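Local coordinates for protein histidinol-phosphatase (Bordetella pertussis, PDB 3FVV) that probably dephosphorylates L-histidinol phosphate to L-histidinol, the direct precursor of histidine, as a magnesium-dependent hydrolase of the haloacid dehalogenase superfamily, at residues A[19-24]-A[117-122]; A[109-113]-A[131-135]; A[113-117]-A[155-160]. All blocks are in the same frame, centred on the assembly; numbering follows the deposited sequence.

Contact 1 of 3, residues A[19-24]-A[117-122]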
loop_
_atom_site.group_PDB
_atom_site.type_symbol
_atom_site.label_atom_id
_atom_site.label_comp_id
_atom_site.label_asym_id
_atom_site.label_seq_id
_atom_site.Cartn_x
_atom_site.Cartn_y
_atom_site.Cartn_z
ATOM N N ASP A 19 3.430 1.059 -8.978
ATOM C CA ASP A 19 3.925 0.826 -7.630
ATOM C C ASP A 19 4.373 2.155 -7.048
ATOM O O ASP A 19 5.428 2.728 -7.409
ATOM C CB ASP A 19 5.120 -0.166 -7.641
ATOM C CG ASP A 19 5.756 -0.305 -6.266
ATOM O OD1 ASP A 19 5.131 0.040 -5.259
ATOM O OD2 ASP A 19 6.889 -0.763 -6.194
ATOM N N SER A 20 3.602 2.621 -6.091
ATOM C CA SER A 20 3.817 3.923 -5.524
ATOM C C SER A 20 5.177 3.972 -4.746
ATOM O O SER A 20 5.816 4.999 -4.667
ATOM C CB SER A 20 2.604 4.347 -4.687
ATOM O OG SER A 20 2.501 3.674 -3.430
ATOM N N ASP A 21 5.650 2.841 -4.263
ATOM C CA ASP A 21 6.886 2.787 -3.442
ATOM C C ASP A 21 8.058 3.123 -4.390
ATOM O O ASP A 21 8.764 4.099 -4.201
ATOM C CB ASP A 21 6.996 1.378 -2.845
ATOM C CG ASP A 21 7.724 1.320 -1.515
ATOM O OD1 ASP A 21 7.942 2.346 -0.844
ATOM O OD2 ASP A 21 8.105 0.172 -1.145
ATOM N N TYR A 22 8.199 2.328 -5.446
ATOM C CA TYR A 22 9.229 2.515 -6.476
ATOM C C TYR A 22 9.112 3.885 -7.168
ATOM O O TYR A 22 10.103 4.606 -7.299
ATOM C CB TYR A 22 9.184 1.392 -7.500
ATOM C CG TYR A 22 10.292 1.602 -8.518
ATOM C CD1 TYR A 22 11.614 1.259 -8.215
ATOM C CD2 TYR A 22 10.040 2.268 -9.709
ATOM C CE1 TYR A 22 12.672 1.518 -9.120
ATOM C CE2 TYR A 22 11.065 2.525 -10.626
ATOM C CZ TYR A 22 12.385 2.154 -10.330
ATOM O OH TYR A 22 13.398 2.440 -11.229
ATOM N N GLN A 23 7.902 4.300 -7.537
ATOM C CA GLN A 23 7.734 5.605 -8.240
ATOM C C GLN A 23 8.177 6.773 -7.325
ATOM O O GLN A 23 8.818 7.730 -7.765
ATOM C CB GLN A 23 6.312 5.797 -8.714
ATOM C CG GLN A 23 5.899 4.801 -9.731
ATOM C CD GLN A 23 6.727 4.955 -10.998
ATOM O OE1 GLN A 23 7.156 6.067 -11.361
ATOM N NE2 GLN A 23 6.937 3.862 -11.672
ATOM N N TRP A 24 7.898 6.663 -6.042
ATOM C CA TRP A 24 8.399 7.669 -5.122
ATOM C C TRP A 24 9.928 7.710 -5.046
ATOM O O TRP A 24 10.483 8.818 -5.088
ATOM C CB TRP A 24 7.761 7.461 -3.753
ATOM C CG TRP A 24 8.271 8.271 -2.590
ATOM C CD1 TRP A 24 8.935 7.745 -1.533
ATOM C CD2 TRP A 24 8.247 9.715 -2.369
ATOM N NE1 TRP A 24 9.249 8.735 -0.638
ATOM C CE2 TRP A 24 8.857 9.951 -1.122
ATOM C CE3 TRP A 24 7.736 10.788 -3.058
ATOM C CZ2 TRP A 24 8.955 11.214 -0.546
ATOM C CZ3 TRP A 24 7.832 12.050 -2.494
ATOM C CH2 TRP A 24 8.426 12.250 -1.235
ATOM N N THR A 117 3.337 -0.007 1.267
ATOM C CA THR A 117 4.040 1.254 1.000
ATOM C C THR A 117 3.810 2.179 2.221
ATOM O O THR A 117 2.720 2.297 2.719
ATOM C CB THR A 117 3.668 1.839 -0.358
ATOM O OG1 THR A 117 4.141 0.964 -1.402
ATOM C CG2 THR A 117 4.304 3.250 -0.590
ATOM N N ASN A 118 4.877 2.797 2.708
ATOM C CA ASN A 118 4.838 3.496 3.995
ATOM C C ASN A 118 3.797 4.617 4.085
ATOM O O ASN A 118 3.476 5.290 3.058
ATOM C CB ASN A 118 6.252 3.954 4.401
ATOM C CG ASN A 118 6.726 5.201 3.679
ATOM O OD1 ASN A 118 6.306 6.302 4.036
ATOM N ND2 ASN A 118 7.688 5.052 2.751
ATOM N N SER A 119 3.255 4.783 5.306
ATOM C CA SER A 119 2.192 5.724 5.568
ATOM C C SER A 119 2.512 7.217 5.253
ATOM O O SER A 119 1.619 7.960 4.911
ATOM C CB SER A 119 1.641 5.580 6.999
ATOM O OG SER A 119 2.661 5.842 7.942
ATOM N N PHE A 120 3.773 7.644 5.276
ATOM C CA PHE A 120 4.085 8.961 4.788
ATOM C C PHE A 120 3.737 9.098 3.290
ATOM O O PHE A 120 3.151 10.078 2.852
ATOM C CB PHE A 120 5.568 9.363 4.998
ATOM C CG PHE A 120 5.875 10.697 4.392
ATOM C CD1 PHE A 120 5.483 11.861 5.028
ATOM C CD2 PHE A 120 6.407 10.794 3.126
ATOM C CE1 PHE A 120 5.698 13.115 4.433
ATOM C CE2 PHE A 120 6.598 12.050 2.536
ATOM C CZ PHE A 120 6.245 13.177 3.200
ATOM N N VAL A 121 4.131 8.114 2.521
ATOM C CA VAL A 121 3.866 8.090 1.090
ATOM C C VAL A 121 2.401 7.856 0.774
ATOM O O VAL A 121 1.906 8.430 -0.160
ATOM C CB VAL A 121 4.788 7.025 0.364
ATOM C CG1 VAL A 121 4.374 6.825 -1.114
ATOM C CG2 VAL A 121 6.258 7.454 0.488
ATOM N N THR A 122 1.681 7.087 1.572
ATOM C CA THR A 122 0.327 6.683 1.190
ATOM C C THR A 122 -0.825 7.404 1.863
ATOM O O THR A 122 -1.931 7.298 1.409
ATOM C CB THR A 122 0.126 5.162 1.380
ATOM O OG1 THR A 122 0.583 4.769 2.683
ATOM C CG2 THR A 122 0.932 4.379 0.299
HETATM O O HOH W 1 7.621 2.265 1.838
HETATM O O HOH W 2 9.832 6.356 1.271
#
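Asp19 stands at the N-cap of the helix that begins at Ser20: its OD1 accepts from Asp21 N at 3.0 Å, with a weak bond from Tyr22 N to Asp19 OD2 at 3.4 Å. Ser20 points its side chain toward 117-122, where Ser20 OG lies 3.4 Å from Thr117 CG2 and 4.1 Å from Thr122 CG2. The hydroxyls of Ser20 and Thr117 are both hydrogen-bonded to Asp12, which so bridges the start of helix 20-30 and the loop before helix 119-128. At Asp21 the backbones come closest (CA to Thr117 CA 5.5 Å), and Asp21 CB packs 3.2 Å from Thr117 OG1. Polar links run through water: water 1 donates to Asp21 OD1 (2.7 Å) and accepts from Asn118 N and Asn118 ND2 (both 2.9 Å); water 2 accepts from Asn118 ND2 (2.9 Å) and weakly from Trp24 NE1 (3.1 Å). Asn118 also caps its helix, OD1 accepting from Val121 N at 3.2 Å. Trp24 supplies the apolar end: Val121 CG2 sits 3.6 Å from the centroid of its five-membered ring, 22° off the normal, a CH-pi contact, while Trp24 CZ2 meets the edge of the Phe120 ring at CE2 (4.0 Å). Asp12 matches the second aspartate of the HAD DxD motif, so the contact packs the helix after that motif against the helix after strand 110-115, beside the sulfate site. Helix 74-89 closes the aromatic end with His81 and Phe84; helix 58-70 covers Asn118 and Phe120, and strand 133-142 lies against Ser119 and Thr122.

Contact 2 of 3, residues A[109-113]-A[131-135]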
loop_
_atom_site.group_PDB
_atom_site.type_symbol
_atom_site.label_atom_id
_atom_site.label_comp_id
_atom_site.label_asym_id
_atom_site.label_seq_id
_atom_site.Cartn_x
_atom_site.Cartn_y
_atom_site.Cartn_z
ATOM N N ASP A 109 -20.040 0.816 3.921
ATOM C CA ASP A 109 -19.012 -0.125 4.357
ATOM C C ASP A 109 -17.958 0.637 5.159
ATOM O O ASP A 109 -17.763 1.838 4.940
ATOM C CB ASP A 109 -18.409 -0.882 3.173
ATOM C CG ASP A 109 -19.445 -1.802 2.462
ATOM O OD1 ASP A 109 -20.569 -1.957 3.055
ATOM O OD2 ASP A 109 -19.124 -2.370 1.351
ATOM N N LEU A 110 -17.336 -0.025 6.129
ATOM C CA LEU A 110 -16.126 0.503 6.771
ATOM C C LEU A 110 -14.946 0.243 5.817
ATOM O O LEU A 110 -14.642 -0.886 5.564
ATOM C CB LEU A 110 -15.877 -0.172 8.120
ATOM C CG LEU A 110 -14.577 0.224 8.832
ATOM C CD1 LEU A 110 -14.557 1.751 9.027
ATOM C CD2 LEU A 110 -14.362 -0.587 10.167
ATOM N N CYS A 111 -14.294 1.278 5.314
ATOM C CA CYS A 111 -13.265 1.148 4.249
ATOM C C CYS A 111 -11.867 1.582 4.730
ATOM O O CYS A 111 -11.721 2.586 5.398
ATOM C CB CYS A 111 -13.626 2.002 3.034
ATOM S SG CYS A 111 -15.178 1.500 2.289
ATOM N N ALA A 112 -10.852 0.791 4.336
ATOM C CA ALA A 112 -9.464 1.000 4.705
ATOM C C ALA A 112 -8.583 0.602 3.522
ATOM O O ALA A 112 -8.858 -0.399 2.789
ATOM C CB ALA A 112 -9.082 0.133 5.934
ATOM N N LEU A 113 -7.513 1.373 3.369
ATOM C CA LEU A 113 -6.418 1.060 2.486
ATOM C C LEU A 113 -5.349 0.299 3.286
ATOM O O LEU A 113 -4.910 0.769 4.358
ATOM C CB LEU A 113 -5.885 2.351 1.856
ATOM C CG LEU A 113 -4.949 2.332 0.654
ATOM C CD1 LEU A 113 -5.590 1.837 -0.627
ATOM C CD2 LEU A 113 -4.374 3.765 0.403
ATOM N N VAL A 131 -10.952 7.565 1.535
ATOM C CA VAL A 131 -10.859 6.477 2.460
ATOM C C VAL A 131 -10.244 7.081 3.719
ATOM O O VAL A 131 -9.210 7.763 3.639
ATOM C CB VAL A 131 -9.987 5.354 1.883
ATOM C CG1 VAL A 131 -9.607 4.368 3.008
ATOM C CG2 VAL A 131 -10.755 4.640 0.725
ATOM N N GLN A 132 -10.855 6.803 4.870
ATOM C CA GLN A 132 -10.531 7.507 6.116
ATOM C C GLN A 132 -9.584 6.697 6.947
ATOM O O GLN A 132 -9.057 7.226 7.910
ATOM C CB GLN A 132 -11.786 7.792 6.954
ATOM C CG GLN A 132 -12.883 8.566 6.224
ATOM C CD GLN A 132 -12.376 9.921 5.715
ATOM O OE1 GLN A 132 -11.790 10.682 6.472
ATOM N NE2 GLN A 132 -12.549 10.192 4.411
ATOM N N HIS A 133 -9.336 5.436 6.591
ATOM C CA HIS A 133 -8.471 4.537 7.412
ATOM C C HIS A 133 -7.363 4.001 6.569
ATOM O O HIS A 133 -7.620 3.510 5.445
ATOM C CB HIS A 133 -9.311 3.380 7.943
ATOM C CG HIS A 133 -10.407 3.842 8.858
ATOM N ND1 HIS A 133 -10.144 4.322 10.130
ATOM C CD2 HIS A 133 -11.732 4.003 8.655
ATOM C CE1 HIS A 133 -11.275 4.734 10.676
ATOM N NE2 HIS A 133 -12.252 4.548 9.800
ATOM N N LEU A 134 -6.153 4.027 7.117
ATOM C CA LEU A 134 -4.954 3.575 6.401
ATOM C C LEU A 134 -4.212 2.599 7.286
ATOM O O LEU A 134 -3.879 2.919 8.414
ATOM C CB LEU A 134 -4.015 4.735 6.164
ATOM C CG LEU A 134 -2.669 4.410 5.483
ATOM C CD1 LEU A 134 -2.831 3.869 4.077
ATOM C CD2 LEU A 134 -1.796 5.633 5.473
ATOM N N ILE A 135 -3.915 1.437 6.754
ATOM C CA ILE A 135 -3.219 0.429 7.500
ATOM C C ILE A 135 -1.963 0.138 6.666
ATOM O O ILE A 135 -1.937 -0.761 5.782
ATOM C CB ILE A 135 -4.123 -0.811 7.735
ATOM C CG1 ILE A 135 -5.422 -0.442 8.506
ATOM C CG2 ILE A 135 -3.368 -1.891 8.506
ATOM C CD1 ILE A 135 -6.616 -1.386 8.225
HETATM O O HOH W 3 -12.908 4.782 4.943
#
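Two neighbouring parallel strands splay apart here, their short axes approaching to 4.6 Å at an angle of 43°, so the fit is tight at the C-terminal end and open at the other. At the tight end Leu113 bonds on both sides of Leu134: Leu113 N donates to His133 O (3.0 Å, 160°) and Ile135 N donates to Leu113 O (2.7 Å, 168°). Two CA-H...O contacts fill in the seam, Ala112 CA to His133 O at 3.2 Å and Leu134 CA to Leu113 O at 3.5 Å. Where the strands diverge, water 3 occupies the gap, donating to Cys111 O (2.5 Å) and accepting from Gln132 N (2.9 Å). The branch of Val131 fills the adjoining hollow, with CG1 3.7 Å from both Cys111 O and Leu113 N and 3.8 Å from Ala112 CA. On the face carrying Ala112 and His133, the small methyl of Ala112 leaves room for Ile135, whose CD1 reaches it at 3.7 Å (to Ala112 CB); the His133 ring fits beside Leu110, with His133 CD2 3.6 Å from Leu110 CD1 and its edge near Cys111 O. Trp167 of helix 158-170 covers this face. On the other face Leu113 CD2 meets Leu134 CD1 at 4.0 Å, beneath helix 119-128. These strands, 110-115 and 133-142, flank that helix in a beta-alpha-beta unit of the Rossmann-like HAD core. Chemically, the direct backbone pairing near Leu113 gives way to water mediation near Cys111, while mostly apolar side chains sit on both faces, as expected of a sheet sandwiched between helices.

Contact 3 of 3, residues A[113-117]-A[155-160]. With SO4 (sulfate ion), chain C.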
loop_
_atom_site.group_PDB
_atom_site.type_symbol
_atom_site.label_atom_id
_atom_site.label_comp_id
_atom_site.label_asym_id
_atom_site.label_seq_id
_atom_site.Cartn_x
_atom_site.Cartn_y
_atom_site.Cartn_z
ATOM N N LEU A 113 -7.513 1.373 3.369
ATOM C CA LEU A 113 -6.418 1.060 2.486
ATOM C C LEU A 113 -5.349 0.299 3.286
ATOM O O LEU A 113 -4.910 0.769 4.358
ATOM C CB LEU A 113 -5.885 2.351 1.856
ATOM C CG LEU A 113 -4.949 2.332 0.654
ATOM C CD1 LEU A 113 -5.590 1.837 -0.627
ATOM C CD2 LEU A 113 -4.374 3.765 0.403
ATOM N N VAL A 114 -4.981 -0.892 2.778
ATOM C CA VAL A 114 -4.017 -1.749 3.453
ATOM C C VAL A 114 -2.832 -2.012 2.540
ATOM O O VAL A 114 -2.947 -2.789 1.555
ATOM C CB VAL A 114 -4.661 -3.108 3.891
ATOM C CG1 VAL A 114 -3.725 -3.803 4.907
ATOM C CG2 VAL A 114 -6.058 -2.891 4.480
ATOM N N THR A 115 -1.695 -1.395 2.860
ATOM C CA THR A 115 -0.586 -1.316 1.932
ATOM C C THR A 115 0.785 -1.371 2.615
ATOM O O THR A 115 0.984 -0.782 3.669
ATOM C CB THR A 115 -0.711 0.011 1.099
ATOM O OG1 THR A 115 0.426 0.167 0.252
ATOM C CG2 THR A 115 -0.821 1.213 2.019
ATOM N N ALA A 116 1.737 -2.059 1.969
ATOM C CA ALA A 116 3.118 -2.136 2.443
ATOM C C ALA A 116 3.823 -0.827 2.193
ATOM O O ALA A 116 4.831 -0.566 2.819
ATOM C CB ALA A 116 3.902 -3.249 1.761
ATOM N N THR A 117 3.337 -0.007 1.267
ATOM C CA THR A 117 4.040 1.254 1.000
ATOM C C THR A 117 3.810 2.179 2.221
ATOM O O THR A 117 2.720 2.297 2.719
ATOM C CB THR A 117 3.668 1.839 -0.358
ATOM O OG1 THR A 117 4.141 0.964 -1.402
ATOM C CG2 THR A 117 4.304 3.250 -0.590
ATOM N N SER A 155 2.960 -3.737 7.252
ATOM C CA SER A 155 1.706 -4.096 6.595
ATOM C C SER A 155 2.050 -4.813 5.291
ATOM O O SER A 155 1.853 -4.331 4.187
ATOM C CB SER A 155 0.844 -2.862 6.401
ATOM O OG SER A 155 -0.476 -3.277 6.164
ATOM N N PHE A 156 2.615 -5.991 5.480
ATOM C CA PHE A 156 3.179 -6.776 4.373
ATOM C C PHE A 156 2.989 -8.250 4.661
ATOM O O PHE A 156 3.272 -8.730 5.756
ATOM C CB PHE A 156 4.644 -6.426 4.164
ATOM C CG PHE A 156 5.304 -7.186 3.051
ATOM C CD1 PHE A 156 4.973 -6.953 1.757
ATOM C CD2 PHE A 156 6.312 -8.127 3.337
ATOM C CE1 PHE A 156 5.597 -7.666 0.701
ATOM C CE2 PHE A 156 6.976 -8.817 2.324
ATOM C CZ PHE A 156 6.607 -8.579 0.982
ATOM N N ARG A 157 2.463 -8.945 3.669
ATOM C CA ARG A 157 2.168 -10.349 3.808
ATOM C C ARG A 157 1.304 -10.642 5.043
ATOM O O ARG A 157 0.224 -10.082 5.190
ATOM C CB ARG A 157 3.470 -11.154 3.826
ATOM C CG ARG A 157 4.230 -11.044 2.573
ATOM C CD ARG A 157 5.308 -12.112 2.505
ATOM N NE ARG A 157 5.862 -12.158 1.147
ATOM C CZ ARG A 157 7.170 -12.104 0.827
ATOM N NH1 ARG A 157 8.122 -12.031 1.767
ATOM N NH2 ARG A 157 7.552 -12.142 -0.458
ATOM N N GLU A 158 1.782 -11.522 5.924
ATOM C CA GLU A 158 1.017 -11.900 7.103
ATOM C C GLU A 158 0.832 -10.687 8.024
ATOM O O GLU A 158 -0.076 -10.663 8.837
ATOM C CB GLU A 158 1.682 -13.062 7.921
ATOM C CG GLU A 158 2.570 -14.086 7.137
ATOM C CD GLU A 158 4.076 -13.646 7.014
ATOM O OE1 GLU A 158 4.782 -13.479 8.062
ATOM O OE2 GLU A 158 4.576 -13.500 5.865
ATOM N N GLY A 159 1.747 -9.705 7.952
ATOM C CA GLY A 159 1.594 -8.481 8.732
ATOM C C GLY A 159 0.327 -7.704 8.412
ATOM O O GLY A 159 -0.208 -7.005 9.283
ATOM N N LYS A 160 -0.156 -7.781 7.170
ATOM C CA LYS A 160 -1.408 -7.110 6.848
ATOM C C LYS A 160 -2.524 -7.681 7.715
ATOM O O LYS A 160 -3.381 -6.921 8.178
ATOM C CB LYS A 160 -1.757 -7.234 5.387
ATOM C CG LYS A 160 -0.825 -6.457 4.486
ATOM C CD LYS A 160 -1.490 -6.118 3.132
ATOM C CE LYS A 160 -0.532 -5.300 2.277
ATOM N NZ LYS A 160 -1.094 -4.985 0.932
HETATM S S SO4 C . 1.016 -2.811 -1.622
HETATM O O1 SO4 C . -0.104 -1.803 -1.757
HETATM O O2 SO4 C . 1.040 -3.506 -0.278
HETATM O O3 SO4 C . 0.884 -3.681 -2.780
HETATM O O4 SO4 C . 2.326 -2.152 -1.727
#
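The contact belongs to the phosphate-binding pocket of the HAD fold, occupied here by a sulfate ion that probably came from the crystallisation liquor. Segment 113-117, the end of strand 110-115 and the loop after it, matches HAD motif II with its Thr115, and Lys160, early in helix 158-170, matches the motif III lysine. Thr115 OG1 donates to SO4 O1 (2.9 Å), Ala116 N to SO4 O2 (2.8 Å, 175°), and Lys160 NZ to SO4 O2 (2.9 Å). Leu11 N and Asp12 N bond the same ion. An ST turn, Thr117 N donating to Thr115 OG1 at 3.1 Å, fixes the hydroxyl at the strand's C-terminal end, where the loop begins. Lys160 also spans the two segments directly: NZ donates to Val114 O at 2.9 Å, and its chain runs alongside Val114, whose CG1 is 3.7 Å from Lys160 CD. Ser155 packs against the strand end, with Ser155 OG 3.5 Å from Val114 CG1 and Ser155 CB 3.4 Å from Thr115 O, its hydroxyl being bonded to Ile135 O. Ala116 CA lies 3.1 Å from Ser155 O, and Ala116 CB 3.9 Å from Phe156 CD1. Ala116 N, 3.2 Å from Ser155 O at a poor angle, points at the sulfate instead. One ammonium, one hydroxyl and three main-chain amides thus converge on the anion, consistent with a site for the substrate phosphate; the formal positive charge among these donors is that of Lys160, which also forms salt bridges with Asp10, matching the HAD nucleophile, and Asp190.

In the fold
All three contacts draw on strand 110-115 or the helix that follows it. Contacts 2 and 3 share Leu113, and contacts 1 and 3 share Thr117, so residues 109-122 run through contact 2, then contact 3, then contact 1. The centres of contacts 1 and 2 lie about 17 Å apart. Contact 3 has its centre about 12 Å from that of contact 1 and about 13 Å from that of contact 2. Ile135 O, 3.0 Å from Thr115 N and 2.9 Å from Ser155 OG, joins the sheet to the pocket. Segment 19-24 comes first in sequence. The sheet thus leads straight into the probable phosphate site, at the C-terminal strand ends as in other HAD folds, and on to the paired helices.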